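Local structure of endo-beta-1,4-glucanase (Cryptopygus antarcticus, 5H4U) at residues N75-T81 with L183-W189. The protein hydrolyses internal beta-1,4-glucosidic linkages in carboxymethylcellulose, lichenan and barley beta-glucan, releasing mainly cellobiose, cellotriose and cellotetraose from carboxymethylcellulose. Sequence-based numbering, arbitrary orientation.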
loop_
_atom_site.group_PDB
_atom_site.type_symbol
_atom_site.label_atom_id
_atom_site.label_comp_id
_atom_site.label_asym_id
_atom_site.label_seq_id
_atom_site.Cartn_x
_atom_site.Cartn_y
_atom_site.Cartn_z
ATOM N N ASN A 75 6.172 -9.177 -0.755
ATOM C CA ASN A 75 6.480 -8.989 0.661
ATOM C C ASN A 75 7.255 -7.696 0.832
ATOM O O ASN A 75 7.138 -7.008 1.854
ATOM C CB ASN A 75 7.300 -10.169 1.182
ATOM C CG ASN A 75 6.509 -11.468 1.243
ATOM O OD1 ASN A 75 5.324 -11.460 1.525
ATOM N ND2 ASN A 75 7.173 -12.593 0.979
ATOM N N ASP A 76 7.956 -7.318 -0.226
ATOM C CA ASP A 76 8.792 -6.145 -0.341
ATOM C C ASP A 76 8.011 -4.849 -0.215
ATOM O O ASP A 76 8.597 -3.792 0.062
ATOM C CB ASP A 76 9.341 -6.193 -1.768
ATOM C CG ASP A 76 10.761 -5.870 -1.853
ATOM O OD1 ASP A 76 11.283 -5.438 -0.821
ATOM O OD2 ASP A 76 11.348 -6.052 -2.946
ATOM N N GLN A 77 6.702 -4.902 -0.398
ATOM C CA GLN A 77 5.905 -3.695 -0.436
ATOM C C GLN A 77 5.156 -3.437 0.864
ATOM O O GLN A 77 4.069 -2.856 0.858
ATOM C CB GLN A 77 5.011 -3.759 -1.675
ATOM C CG GLN A 77 5.834 -3.271 -2.890
ATOM C CD GLN A 77 5.251 -3.635 -4.240
ATOM O OE1 GLN A 77 4.038 -3.707 -4.413
ATOM N NE2 GLN A 77 6.128 -3.868 -5.214
ATOM N N GLN A 78 5.737 -3.830 1.977
ATOM C CA GLN A 78 5.292 -3.567 3.331
ATOM C C GLN A 78 5.807 -2.221 3.826
ATOM O O GLN A 78 6.853 -1.745 3.376
ATOM C CB GLN A 78 5.797 -4.631 4.273
ATOM C CG GLN A 78 5.072 -5.905 4.224
ATOM C CD GLN A 78 5.639 -6.820 5.258
ATOM O OE1 GLN A 78 6.751 -7.306 5.136
ATOM N NE2 GLN A 78 4.902 -7.002 6.321
ATOM N N PRO A 79 5.101 -1.634 4.790
ATOM C CA PRO A 79 5.551 -0.366 5.358
ATOM C C PRO A 79 6.765 -0.571 6.239
ATOM O O PRO A 79 6.950 -1.625 6.858
ATOM C CB PRO A 79 4.349 0.108 6.185
ATOM C CG PRO A 79 3.603 -1.135 6.532
ATOM C CD PRO A 79 3.829 -2.095 5.382
ATOM N N PHE A 80 7.590 0.468 6.303
ATOM C CA PHE A 80 8.808 0.420 7.086
ATOM C C PHE A 80 9.173 1.830 7.515
ATOM O O PHE A 80 8.396 2.774 7.354
ATOM C CB PHE A 80 9.926 -0.255 6.294
ATOM C CG PHE A 80 10.267 0.432 5.009
ATOM C CD1 PHE A 80 9.535 0.184 3.860
ATOM C CD2 PHE A 80 11.371 1.256 4.924
ATOM C CE1 PHE A 80 9.858 0.785 2.661
ATOM C CE2 PHE A 80 11.711 1.854 3.726
ATOM C CZ PHE A 80 10.953 1.617 2.594
ATOM N N THR A 81 10.367 1.957 8.073
ATOM C CA THR A 81 10.915 3.219 8.531
ATOM C C THR A 81 12.344 3.375 8.048
ATOM O O THR A 81 13.076 2.393 7.897
ATOM C CB THR A 81 10.974 3.287 10.038
ATOM O OG1 THR A 81 11.841 2.233 10.483
ATOM C CG2 THR A 81 9.610 3.102 10.636
ATOM N N LEU A 183 5.025 -11.225 6.570
ATOM C CA LEU A 183 4.335 -9.940 6.662
ATOM C C LEU A 183 4.381 -9.365 8.066
ATOM O O LEU A 183 3.877 -8.255 8.300
ATOM C CB LEU A 183 2.877 -10.061 6.202
ATOM C CG LEU A 183 2.668 -10.542 4.771
ATOM C CD1 LEU A 183 1.207 -10.761 4.563
ATOM C CD2 LEU A 183 3.200 -9.544 3.743
ATOM N N ARG A 184 4.991 -10.085 9.002
ATOM C CA ARG A 184 4.874 -9.709 10.394
ATOM C C ARG A 184 5.587 -8.393 10.677
ATOM O O ARG A 184 5.234 -7.703 11.641
ATOM C CB ARG A 184 5.379 -10.847 11.265
ATOM C CG ARG A 184 4.261 -11.839 11.614
ATOM C CD ARG A 184 4.867 -13.156 12.025
ATOM N NE ARG A 184 4.018 -14.308 11.739
ATOM C CZ ARG A 184 4.163 -15.489 12.338
ATOM N NH1 ARG A 184 5.121 -15.664 13.248
ATOM N NH2 ARG A 184 3.362 -16.492 12.030
ATOM N N ALA A 185 6.646 -8.073 9.931
ATOM C CA ALA A 185 7.240 -6.754 10.095
ATOM C C ALA A 185 6.192 -5.675 9.859
ATOM O O ALA A 185 5.933 -4.838 10.733
ATOM C CB ALA A 185 8.442 -6.564 9.158
ATOM N N GLY A 186 5.532 -5.723 8.702
ATOM C CA GLY A 186 4.589 -4.670 8.365
ATOM C C GLY A 186 3.479 -4.585 9.380
ATOM O O GLY A 186 3.177 -3.511 9.909
ATOM N N CYS A 187 2.914 -5.742 9.719
ATOM C CA CYS A 187 1.914 -5.825 10.770
ATOM C C CYS A 187 2.386 -5.070 11.999
ATOM O O CYS A 187 1.718 -4.138 12.458
ATOM C CB CYS A 187 1.651 -7.296 11.090
ATOM S SG CYS A 187 0.281 -7.594 12.134
ATOM N N ASN A 188 3.592 -5.392 12.478
ATOM C CA ASN A 188 4.081 -4.782 13.714
ATOM C C ASN A 188 4.269 -3.279 13.570
ATOM O O ASN A 188 3.995 -2.515 14.510
ATOM C CB ASN A 188 5.364 -5.479 14.165
ATOM C CG ASN A 188 5.068 -6.773 14.926
ATOM O OD1 ASN A 188 4.224 -6.795 15.831
ATOM N ND2 ASN A 188 5.678 -7.865 14.499
ATOM N N TRP A 189 4.727 -2.837 12.400
ATOM C CA TRP A 189 4.865 -1.410 12.133
ATOM C C TRP A 189 3.582 -0.649 12.455
ATOM O O TRP A 189 3.626 0.478 12.957
ATOM C CB TRP A 189 5.260 -1.248 10.677
ATOM C CG TRP A 189 5.497 0.117 10.169
ATOM C CD1 TRP A 189 6.693 0.754 10.049
ATOM C CD2 TRP A 189 4.506 0.996 9.613
ATOM N NE1 TRP A 189 6.501 1.988 9.480
ATOM C CE2 TRP A 189 5.168 2.157 9.201
ATOM C CE3 TRP A 189 3.121 0.911 9.444
ATOM C CZ2 TRP A 189 4.496 3.230 8.633
ATOM C CZ3 TRP A 189 2.461 1.970 8.885
ATOM C CH2 TRP A 189 3.142 3.118 8.488
#
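Residues 75-81 run into short strand 80-82, passing the first turn of helix 184-191. Asn75 brings its OD1 to 3.6 Å from Leu183 CD2, while its ND2 is held by hydrogen bonds to Asn55 OD1 and Asn53 O. Asp76 and Gln77 direct their side chains to other parts of the chain; Gln77 NE2 hydrogen-bonds to Arg48 O. Gln78 CA comes to 5.2 Å from Gly186 CA, and the side-chain amide lies over the first turn of the helix, beside Leu183 and Gly186. Lacking a side chain, Gly186 makes this approach possible: a CB there would point toward the segment, clash with the Gln78 amide and crowd Pro79 CD. Pro79 sets its CB over the face of the Trp189 indole, 3.5 Å from the centroid of the six-membered ring and 11° off the ring normal, a CH-pi contact. The CA-CB bond of Phe80 points away from helix 184-191, and its side chain packs on Ile212, Leu213 and Lys216 of helix 211-217, but Phe80 O accepts a weak hydrogen bond from Trp189 NE1 (3.0 Å), and Thr81 CG2 meets the indole edge. In this family 45 double-psi beta-barrel enzyme, the contact thus joins helix 184-191, tied to the preceding loop by the Cys176-Cys187 disulfide, to strand 80-82, which pairs antiparallel with strand 85-94 of the curled sheet; Trp156 of helix 152-156 packs on both Asn75 and Leu183.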